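Local structure of antifreeze protein (Marinomonas primoryensis, 3P4G) at residues Asp57-Asp62 / Leu77-Gly82; Glu304-Arg307 / Val313-Ser316. The protein probably binds ice through anchored clathrate waters, acting as a hyperactive, calcium-dependent antifreeze protein of an Antarctic bacterium. All coordinates share one frame; numbering follows the deposited sequence.

Contact 1 (Asp57-Asp62 / Leu77-Gly82); sequences DKVSID and LDMGTG. With CA (calcium ion), chain F; CA (calcium ion), chain G; CA (calcium ion), chain E.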
loop_
_atom_site.group_PDB
_atom_site.type_symbol
_atom_site.label_atom_id
_atom_site.label_comp_id
_atom_site.label_asym_id
_atom_site.label_seq_id
_atom_site.Cartn_x
_atom_site.Cartn_y
_atom_site.Cartn_z
ATOM N N ASP A 57 3.672 13.631 24.401
ATOM C CA ASP A 57 2.742 12.975 25.332
ATOM C C ASP A 57 2.703 11.484 25.048
ATOM O O ASP A 57 2.809 11.045 23.900
ATOM C CB ASP A 57 1.335 13.526 25.112
ATOM C CG ASP A 57 1.273 15.045 25.268
ATOM O OD1 ASP A 57 1.575 15.583 26.374
ATOM O OD2 ASP A 57 0.913 15.707 24.288
ATOM N N LYS A 58 2.447 10.708 26.089
ATOM C CA LYS A 58 2.253 9.280 25.945
ATOM C C LYS A 58 0.844 9.011 26.468
ATOM O O LYS A 58 0.455 9.518 27.539
ATOM C CB LYS A 58 3.243 8.465 26.797
ATOM C CG LYS A 58 2.997 6.915 26.621
ATOM C CD LYS A 58 4.242 6.094 27.031
ATOM C CE LYS A 58 3.968 4.558 27.046
ATOM N NZ LYS A 58 5.181 3.862 27.631
ATOM N N VAL A 59 0.077 8.274 25.675
ATOM C CA VAL A 59 -1.287 7.847 26.038
ATOM C C VAL A 59 -1.406 6.322 25.822
ATOM O O VAL A 59 -1.005 5.795 24.772
ATOM C CB VAL A 59 -2.359 8.580 25.191
ATOM C CG1 VAL A 59 -3.723 7.962 25.506
ATOM C CG2 VAL A 59 -2.386 10.108 25.447
ATOM N N SER A 60 -1.954 5.625 26.822
ATOM C CA SER A 60 -2.074 4.172 26.772
ATOM C C SER A 60 -3.459 3.826 27.258
ATOM O O SER A 60 -3.863 4.221 28.352
ATOM C CB SER A 60 -1.025 3.494 27.655
ATOM O OG SER A 60 0.278 3.936 27.329
ATOM N N ILE A 61 -4.181 3.107 26.425
ATOM C CA ILE A 61 -5.612 2.784 26.624
ATOM C C ILE A 61 -5.741 1.271 26.479
ATOM O O ILE A 61 -5.365 0.701 25.444
ATOM C CB ILE A 61 -6.493 3.539 25.519
ATOM C CG1 ILE A 61 -6.413 5.071 25.683
ATOM C CG2 ILE A 61 -7.977 3.079 25.492
ATOM C CD1 ILE A 61 -6.553 5.866 24.391
ATOM N N ASP A 62 -6.240 0.589 27.511
ATOM C CA ASP A 62 -6.361 -0.863 27.426
ATOM C C ASP A 62 -7.675 -1.262 26.743
ATOM O O ASP A 62 -7.822 -2.400 26.279
ATOM C CB ASP A 62 -6.341 -1.457 28.819
ATOM C CG ASP A 62 -5.024 -1.263 29.506
ATOM O OD1 ASP A 62 -3.985 -1.187 28.803
ATOM O OD2 ASP A 62 -5.043 -1.247 30.744
ATOM N N LEU A 77 -9.614 11.552 19.725
ATOM C CA LEU A 77 -8.360 11.479 20.455
ATOM C C LEU A 77 -7.338 12.298 19.653
ATOM O O LEU A 77 -7.090 11.987 18.491
ATOM C CB LEU A 77 -7.959 10.007 20.582
ATOM C CG LEU A 77 -6.595 9.645 21.116
ATOM C CD1 LEU A 77 -6.107 10.442 22.263
ATOM C CD2 LEU A 77 -6.691 8.159 21.527
ATOM N N ASP A 78 -6.796 13.350 20.281
ATOM C CA ASP A 78 -5.839 14.249 19.618
ATOM C C ASP A 78 -4.533 14.272 20.421
ATOM O O ASP A 78 -4.537 14.612 21.628
ATOM C CB ASP A 78 -6.513 15.638 19.464
ATOM C CG ASP A 78 -5.665 16.663 18.747
ATOM O OD1 ASP A 78 -4.539 16.399 18.304
ATOM O OD2 ASP A 78 -6.149 17.818 18.644
ATOM N N MET A 79 -3.449 13.845 19.781
ATOM C CA MET A 79 -2.134 13.740 20.471
ATOM C C MET A 79 -1.472 15.128 20.440
ATOM O O MET A 79 -0.542 15.415 21.215
ATOM C CB MET A 79 -1.242 12.680 19.826
ATOM C CG MET A 79 -1.867 11.265 19.853
ATOM S SD MET A 79 -2.226 10.645 21.539
ATOM C CE MET A 79 -0.586 10.369 22.247
ATOM N N GLY A 80 -1.996 15.983 19.573
ATOM C CA GLY A 80 -1.567 17.397 19.452
ATOM C C GLY A 80 -0.203 17.571 18.826
ATOM O O GLY A 80 0.398 16.633 18.226
ATOM N N THR A 81 0.277 18.803 18.913
ATOM C CA THR A 81 1.650 19.100 18.521
ATOM C C THR A 81 2.586 18.252 19.383
ATOM O O THR A 81 2.220 17.779 20.473
ATOM C CB THR A 81 2.016 20.607 18.653
ATOM O OG1 THR A 81 1.939 21.054 20.019
ATOM C CG2 THR A 81 1.087 21.465 17.722
ATOM N N GLY A 82 3.788 18.029 18.892
ATOM C CA GLY A 82 4.720 17.213 19.678
ATOM C C GLY A 82 4.964 15.853 19.067
ATOM O O GLY A 82 4.197 15.400 18.203
HETATM CA CA CA F . 1.372 16.406 22.112
HETATM CA CA CA G . 1.971 14.971 17.539
HETATM CA CA CA E . 0.660 17.666 26.753
#
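Asp57 meets Met79 and Thr81 through a shared calcium ion, within a right-handed calcium-binding beta-helix. Its OD2 binds the ion at 2.3 Å, and the carbonyl oxygens of Met79 and Thr81 bind the same ion; Leu53, Gly55 and Asp84 complete the site. The other carboxylate oxygen, OD1, binds the calcium of the preceding coil at 2.3 Å, so one short aspartate bridges two metals.

Val59 then points inward, a beta-branched residue suited to a strand. Its CG2 lies 3.7 Å from Met79 CE, the two side chains crossing at a slant. Met79 gets there by folding back on itself, bent at both chi2 (-60°) and chi3 (-69°), which carries its methyl to Val59. Farther along, Ile61 and Leu77 reach across the core from facing walls and meet tip to tip, CD1 to CD2 at 3.7 Å.

An Asx turn from Gly80 N to Asp78 OD1 (2.9 Å) shapes the bend. Gly80 and Gly82, both at positive phi, send their carbonyls to the next calcium; at Gly82 a side chain would also crowd the shared ion. That shared calcium implies that metal binding, rather than direct hydrogen bonding, joins the segments' polar ends, while Val59-Met79 and Ile61-Leu77 supply the apolar contacts.

Contact 2 (Glu304-Arg307 / Val313-Ser316); sequences EHIR and VKGS. With CA (calcium ion), chain Q.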
loop_
_atom_site.group_PDB
_atom_site.type_symbol
_atom_site.label_atom_id
_atom_site.label_comp_id
_atom_site.label_asym_id
_atom_site.label_seq_id
_atom_site.Cartn_x
_atom_site.Cartn_y
_atom_site.Cartn_z
ATOM N N GLU A 304 9.349 -4.944 -28.308
ATOM C CA GLU A 304 10.565 -4.884 -29.129
ATOM C C GLU A 304 11.496 -6.102 -28.921
ATOM O O GLU A 304 12.169 -6.552 -29.861
ATOM C CB GLU A 304 11.306 -3.569 -28.914
ATOM C CG GLU A 304 10.575 -2.376 -29.481
ATOM C CD GLU A 304 9.428 -1.836 -28.643
ATOM O OE1 GLU A 304 9.281 -2.157 -27.425
ATOM O OE2 GLU A 304 8.698 -1.010 -29.215
ATOM N N HIS A 305 11.548 -6.625 -27.708
ATOM C CA HIS A 305 12.462 -7.706 -27.403
ATOM C C HIS A 305 11.713 -8.796 -26.707
ATOM O O HIS A 305 11.005 -8.531 -25.749
ATOM C CB HIS A 305 13.604 -7.221 -26.505
ATOM C CG HIS A 305 14.231 -5.958 -26.998
ATOM N ND1 HIS A 305 15.187 -5.945 -27.993
ATOM C CD2 HIS A 305 13.928 -4.663 -26.747
ATOM C CE1 HIS A 305 15.506 -4.690 -28.267
ATOM N NE2 HIS A 305 14.760 -3.890 -27.519
ATOM N N ILE A 306 11.956 -10.032 -27.115
ATOM C CA ILE A 306 11.164 -11.146 -26.595
ATOM C C ILE A 306 12.077 -12.328 -26.353
ATOM O O ILE A 306 12.697 -12.841 -27.289
ATOM C CB ILE A 306 9.983 -11.603 -27.527
ATOM C CG1 ILE A 306 9.087 -10.417 -27.901
ATOM C CG2 ILE A 306 9.162 -12.747 -26.842
ATOM C CD1 ILE A 306 8.007 -10.793 -29.030
ATOM N N ARG A 307 12.187 -12.722 -25.090
ATOM C CA ARG A 307 12.961 -13.914 -24.739
ATOM C C ARG A 307 11.993 -15.003 -24.288
ATOM O O ARG A 307 11.016 -14.712 -23.620
ATOM C CB ARG A 307 13.980 -13.579 -23.617
ATOM C CG ARG A 307 14.713 -14.846 -23.093
ATOM C CD ARG A 307 15.824 -14.517 -22.134
ATOM N NE ARG A 307 16.922 -13.752 -22.761
ATOM C CZ ARG A 307 17.912 -14.269 -23.490
ATOM N NH1 ARG A 307 17.985 -15.580 -23.725
ATOM N NH2 ARG A 307 18.861 -13.467 -23.967
ATOM N N VAL A 313 13.501 -14.859 -29.356
ATOM C CA VAL A 313 12.641 -14.916 -30.547
ATOM C C VAL A 313 12.469 -13.577 -31.246
ATOM O O VAL A 313 12.050 -13.512 -32.412
ATOM C CB VAL A 313 11.269 -15.612 -30.297
ATOM C CG1 VAL A 313 11.504 -17.101 -29.936
ATOM C CG2 VAL A 313 10.484 -14.878 -29.230
ATOM N N LYS A 314 12.866 -12.510 -30.567
ATOM C CA LYS A 314 12.761 -11.165 -31.164
ATOM C C LYS A 314 13.713 -10.183 -30.507
ATOM O O LYS A 314 13.834 -10.155 -29.284
ATOM C CB LYS A 314 11.308 -10.636 -31.059
ATOM C CG LYS A 314 11.142 -9.272 -31.693
ATOM C CD LYS A 314 9.689 -8.780 -31.709
ATOM C CE LYS A 314 9.577 -7.394 -32.318
ATOM N NZ LYS A 314 8.139 -6.928 -32.246
ATOM N N GLY A 315 14.429 -9.392 -31.302
ATOM C CA GLY A 315 15.210 -8.311 -30.725
ATOM C C GLY A 315 16.458 -8.776 -30.019
ATOM O O GLY A 315 17.052 -9.808 -30.378
ATOM N N SER A 316 16.839 -8.042 -28.982
ATOM C CA SER A 316 18.090 -8.306 -28.266
ATOM C C SER A 316 17.811 -8.163 -26.774
ATOM O O SER A 316 18.339 -7.251 -26.105
ATOM C CB SER A 316 19.186 -7.327 -28.745
ATOM O OG SER A 316 18.798 -5.954 -28.486
HETATM CA CA CA Q . 7.558 -0.170 -27.170
HETATM O O HOH W 1 5.894 -1.897 -27.282
HETATM O O HOH W 2 6.941 1.480 -28.911
#
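Ile306 and Lys314 face each other as an antiparallel, hydrogen-bonded pair in the beta hairpin of strands 305-308 and 311-314, where a classic beta bulge places Val313 and Lys314 together opposite Ile306. Ile306 N gives its hydrogen to Lys314 O at 2.9 Å. Ile306 O receives two: one from Val313 N at 3.0 Å, and a longer, more bent one from Lys314 N at 3.3 Å.

Ile306, a buried branched residue, supplies the apolar part. Its CG2 presses on Val313 CG2 at 3.5 Å, closer than carbon atoms usually sit, and Tyr290 of helix 287-290 touches both residues. The CD1 branch of Ile306 instead lies across the Lys314 chain, 3.7 Å from its CD. Lys314 suits this place because its long methylene chain, extended from chi1 (-178°) onward, packs against Ile306 and passes Glu304 O before the ammonium reaches Phe303 O, its hydrogen-bond partner.

Glu304 turns the other way and grips a calcium ion with both carboxylate oxygens, in a site completed by Asn274, Gly276, Asp278 and two waters. The metal thus ties the start of this hairpin to the preceding coil.

Gly315 has positive phi and passes close by Glu304 O and His305 ND1, where a side chain would clash. This lets the chain bring Ser316 round to the imidazole. His305 uses both ring nitrogens: NE2 bonds to Asp277 OD1, which should hold the ring's rotation, while ND1 accepts from the backbone of Ser316. That donor approaches the ring edge only 9° out of plane, and the bond from Ser316 N to His305 ND1 is short and nearly straight, 2.8 Å with an angle of 176°.

From the N terminus, the first contact along the chain is contact 1, in which 77-82 returns to face 57-62 after a 14-residue excursion containing no helix or strand. This closure joins two walls of an early coil of the beta-helix. Many coils later, after the helices 287-290 and 294-300, contact 2 closes a much shorter circuit, five residues between its segments, most of them still strand, as a hairpin at the C-terminal end of the stack. The two closures follow in series, neither nesting nor crossing, with centres about 58 Å apart on opposite sides of the chain's centre. Strand 58-61 runs parallel to its neighbours, whereas 311-314 turns antiparallel at the last edge.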